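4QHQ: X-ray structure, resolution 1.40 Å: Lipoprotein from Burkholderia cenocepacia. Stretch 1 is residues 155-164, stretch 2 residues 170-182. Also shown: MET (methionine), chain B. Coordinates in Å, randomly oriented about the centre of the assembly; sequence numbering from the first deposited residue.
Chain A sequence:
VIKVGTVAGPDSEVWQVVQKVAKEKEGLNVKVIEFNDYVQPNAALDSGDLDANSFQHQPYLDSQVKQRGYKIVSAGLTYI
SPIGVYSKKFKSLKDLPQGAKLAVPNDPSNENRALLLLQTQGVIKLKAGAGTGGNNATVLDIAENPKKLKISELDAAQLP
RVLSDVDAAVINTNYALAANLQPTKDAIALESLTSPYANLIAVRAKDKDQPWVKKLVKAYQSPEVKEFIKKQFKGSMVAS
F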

# COMPACT_ATOMS: atom_id res chain seq x y z
N ASP A 155 4.39 -12.93 -1.52
CA ASP A 155 4.79 -11.62 -1.98
C ASP A 155 3.54 -10.81 -2.32
O ASP A 155 2.63 -11.33 -2.95
CB ASP A 155 5.71 -11.74 -3.21
CG ASP A 155 7.07 -12.32 -2.87
OD1 ASP A 155 7.39 -12.45 -1.67
OD2 ASP A 155 7.83 -12.63 -3.81
N ALA A 156 3.49 -9.57 -1.87
CA ALA A 156 2.29 -8.75 -2.02
C ALA A 156 1.79 -8.69 -3.46
O ALA A 156 0.58 -8.74 -3.70
CB ALA A 156 2.54 -7.33 -1.48
N ALA A 157 2.70 -8.60 -4.42
CA ALA A 157 2.29 -8.44 -5.81
C ALA A 157 1.67 -9.71 -6.38
O ALA A 157 0.92 -9.65 -7.36
CB ALA A 157 3.46 -7.98 -6.66
N GLN A 158 1.98 -10.85 -5.78
CA GLN A 158 1.53 -12.13 -6.34
C GLN A 158 0.11 -12.51 -5.91
O GLN A 158 -0.51 -13.37 -6.53
CB GLN A 158 2.48 -13.27 -5.97
CG GLN A 158 3.93 -13.08 -6.37
CD GLN A 158 4.14 -12.97 -7.87
OE1 GLN A 158 3.30 -13.38 -8.67
NE2 GLN A 158 5.28 -12.40 -8.27
N LEU A 159 -0.39 -11.88 -4.85
CA LEU A 159 -1.67 -12.27 -4.26
C LEU A 159 -2.88 -12.35 -5.20
O LEU A 159 -3.66 -13.32 -5.09
CB LEU A 159 -1.96 -11.41 -3.02
CG LEU A 159 -1.05 -11.75 -1.84
CD1 LEU A 159 -1.08 -10.66 -0.77
CD2 LEU A 159 -1.40 -13.11 -1.24
N PRO A 160 -3.05 -11.38 -6.13
CA PRO A 160 -4.20 -11.53 -7.04
C PRO A 160 -4.13 -12.80 -7.87
O PRO A 160 -5.17 -13.36 -8.22
CB PRO A 160 -4.07 -10.31 -7.96
CG PRO A 160 -3.36 -9.29 -7.15
CD PRO A 160 -2.40 -10.06 -6.27
N ARG A 161 -2.91 -13.27 -8.15
CA ARG A 161 -2.73 -14.43 -9.00
C ARG A 161 -2.75 -15.78 -8.27
O ARG A 161 -2.47 -16.81 -8.88
CB ARG A 161 -1.48 -14.28 -9.86
CG ARG A 161 -1.63 -13.15 -10.87
CD ARG A 161 -0.43 -13.01 -11.81
NE ARG A 161 0.80 -12.59 -11.13
CZ ARG A 161 1.02 -11.36 -10.67
NH1 ARG A 161 0.09 -10.42 -10.79
NH2 ARG A 161 2.18 -11.05 -10.09
N VAL A 162 -3.11 -15.78 -6.99
CA VAL A 162 -3.37 -17.04 -6.29
C VAL A 162 -4.83 -17.16 -5.83
O VAL A 162 -5.19 -18.13 -5.17
CB VAL A 162 -2.44 -17.26 -5.06
CG1 VAL A 162 -0.97 -17.17 -5.47
CG2 VAL A 162 -2.77 -16.28 -3.94
N LEU A 163 -5.66 -16.19 -6.20
CA LEU A 163 -7.06 -16.20 -5.79
C LEU A 163 -7.82 -17.48 -6.15
O LEU A 163 -8.72 -17.88 -5.42
CB LEU A 163 -7.79 -14.99 -6.34
CG LEU A 163 -7.68 -13.77 -5.43
CD1 LEU A 163 -8.33 -12.55 -6.06
CD2 LEU A 163 -8.31 -14.07 -4.06
N SER A 164 -7.45 -18.11 -7.26
CA SER A 164 -8.12 -19.35 -7.67
C SER A 164 -7.81 -20.53 -6.75
O SER A 164 -8.53 -21.52 -6.73
CB SER A 164 -7.77 -19.72 -9.12
OG SER A 164 -6.39 -19.98 -9.27
N VAL A 170 -5.91 -11.29 1.56
CA VAL A 170 -5.87 -9.87 1.88
C VAL A 170 -4.89 -9.23 0.90
O VAL A 170 -3.72 -9.62 0.85
CB VAL A 170 -5.42 -9.62 3.32
CG1 VAL A 170 -5.40 -8.11 3.60
CG2 VAL A 170 -6.33 -10.35 4.30
N ILE A 171 -5.38 -8.29 0.09
CA ILE A 171 -4.60 -7.78 -1.05
C ILE A 171 -4.56 -6.26 -1.05
O ILE A 171 -5.60 -5.61 -0.96
CB ILE A 171 -5.20 -8.25 -2.40
CG1 ILE A 171 -5.39 -9.77 -2.42
CG2 ILE A 171 -4.33 -7.81 -3.58
CD1 ILE A 171 -5.94 -10.29 -3.75
N ASN A 172 -3.34 -5.72 -1.10
CA ASN A 172 -3.15 -4.27 -1.23
C ASN A 172 -3.92 -3.70 -2.41
O ASN A 172 -3.96 -4.27 -3.49
CB ASN A 172 -1.67 -3.92 -1.37
CG ASN A 172 -0.88 -4.20 -0.11
OD1 ASN A 172 -0.73 -3.33 0.77
ND2 ASN A 172 -0.35 -5.41 -0.02
N THR A 173 -4.52 -2.55 -2.19
CA THR A 173 -5.41 -1.97 -3.18
C THR A 173 -4.75 -1.70 -4.54
O THR A 173 -5.37 -1.92 -5.57
CB THR A 173 -6.12 -0.74 -2.59
OG1 THR A 173 -7.08 -1.19 -1.62
CG2 THR A 173 -6.81 0.07 -3.66
N ASN A 174 -3.48 -1.27 -4.56
CA ASN A 174 -2.83 -1.03 -5.86
C ASN A 174 -2.80 -2.29 -6.71
O ASN A 174 -3.07 -2.25 -7.91
CB ASN A 174 -1.43 -0.42 -5.69
CG ASN A 174 -0.47 -1.33 -4.99
OD1 ASN A 174 -0.55 -1.53 -3.77
ND2 ASN A 174 0.43 -1.93 -5.75
N TYR A 175 -2.50 -3.42 -6.08
CA TYR A 175 -2.46 -4.69 -6.79
C TYR A 175 -3.87 -5.21 -7.13
O TYR A 175 -4.08 -5.78 -8.19
CB TYR A 175 -1.69 -5.74 -5.99
CG TYR A 175 -0.21 -5.42 -5.85
CD1 TYR A 175 0.57 -5.14 -6.97
CD2 TYR A 175 0.40 -5.43 -4.61
CE1 TYR A 175 1.91 -4.85 -6.83
CE2 TYR A 175 1.74 -5.14 -4.46
CZ TYR A 175 2.49 -4.87 -5.58
OH TYR A 175 3.84 -4.58 -5.47
N ALA A 176 -4.81 -5.01 -6.21
CA ALA A 176 -6.19 -5.42 -6.45
C ALA A 176 -6.75 -4.68 -7.66
O ALA A 176 -7.30 -5.30 -8.57
CB ALA A 176 -7.05 -5.17 -5.22
N LEU A 177 -6.57 -3.36 -7.68
CA LEU A 177 -7.03 -2.57 -8.82
C LEU A 177 -6.36 -2.99 -10.13
O LEU A 177 -7.01 -3.05 -11.17
CB LEU A 177 -6.80 -1.08 -8.56
CG LEU A 177 -7.73 -0.45 -7.52
CD1 LEU A 177 -7.26 0.94 -7.16
CD2 LEU A 177 -9.17 -0.41 -8.02
N ALA A 178 -5.06 -3.27 -10.08
CA ALA A 178 -4.33 -3.64 -11.30
C ALA A 178 -4.81 -4.98 -11.83
O ALA A 178 -4.66 -5.27 -13.02
CB ALA A 178 -2.83 -3.65 -11.05
N ALA A 179 -5.41 -5.79 -10.95
CA ALA A 179 -5.95 -7.09 -11.32
C ALA A 179 -7.45 -7.02 -11.60
O ALA A 179 -8.12 -8.05 -11.69
CB ALA A 179 -5.67 -8.09 -10.23
N ASN A 180 -7.97 -5.80 -11.74
CA ASN A 180 -9.38 -5.55 -12.03
C ASN A 180 -10.36 -5.98 -10.94
O ASN A 180 -11.53 -6.27 -11.21
CB ASN A 180 -9.78 -6.13 -13.40
CG ASN A 180 -9.07 -5.43 -14.55
OD1 ASN A 180 -9.44 -4.32 -14.93
ND2 ASN A 180 -8.04 -6.08 -15.09
N LEU A 181 -9.87 -6.01 -9.71
CA LEU A 181 -10.73 -6.13 -8.54
C LEU A 181 -11.07 -4.72 -8.08
O LEU A 181 -10.22 -3.83 -8.11
CB LEU A 181 -10.03 -6.89 -7.42
CG LEU A 181 -9.55 -8.30 -7.76
CD1 LEU A 181 -8.55 -8.79 -6.72
CD2 LEU A 181 -10.74 -9.26 -7.87
N GLN A 182 -12.31 -4.50 -7.67
CA GLN A 182 -12.71 -3.20 -7.14
C GLN A 182 -12.97 -3.31 -5.65
O GLN A 182 -13.91 -3.97 -5.24
CB GLN A 182 -13.94 -2.66 -7.88
CG GLN A 182 -14.57 -1.43 -7.22
CD GLN A 182 -13.57 -0.30 -6.98
OE1 GLN A 182 -13.47 0.22 -5.86
NE2 GLN A 182 -12.84 0.09 -8.02
N MET B . -0.38 1.52 -1.96
CA MET B . -0.13 0.47 -0.97
C MET B . -1.20 0.48 0.10
O MET B . -1.60 1.55 0.53
CB MET B . 1.25 0.67 -0.35
CG MET B . 1.65 -0.40 0.68
SD MET B . 3.26 -0.09 1.42
CE MET B . 4.36 -0.34 0.02
OXT MET B . -1.69 -0.58 0.53
O HOH W 1 -1.09 -7.33 -1.83

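How do the two backbones lie against each other? A 3-10 segment that includes Leu159 to Arg161 and the residues just before it rest on the end of a strand and the helix that follows it. No direct hydrogen bond crosses between the stretches, so the fit depends mainly on shape.

What fills the space over the Tyr175 ring? Ala157 does: its CA sits 3.5 Å from the ring centroid, almost on the ring normal, a CH-pi contact, and its CB comes 3.4 Å from Tyr175 CZ. The Ala157 backbone carbon and methyl both lie close to the ring. Ala156 adds its methyl, with CB 3.8 Å from Tyr175 CE2.

Where does Pro160 fit? Its ring is a compact bump among Ile171, Tyr175 and Ala179. Pro160 CG lies 4.0 Å from Ile171 CG2, and Pro160 CB meets Ala179 CB at 3.6 Å, just past the helix.

What closes the greasy side? Leu159 CB packs on Ile171 CG1 at 3.8 Å, while Leu163 CD1 reaches Leu181 CD1, also at 3.8 Å. Leu159 CD1 presses to 3.3 Å from Val170 O, a buried carbonyl left without a partner.

Does anything polar join the stretches? Water 1 bridges them, donating to Ala156 O and accepting from Asn172 N, each at 2.9 Å.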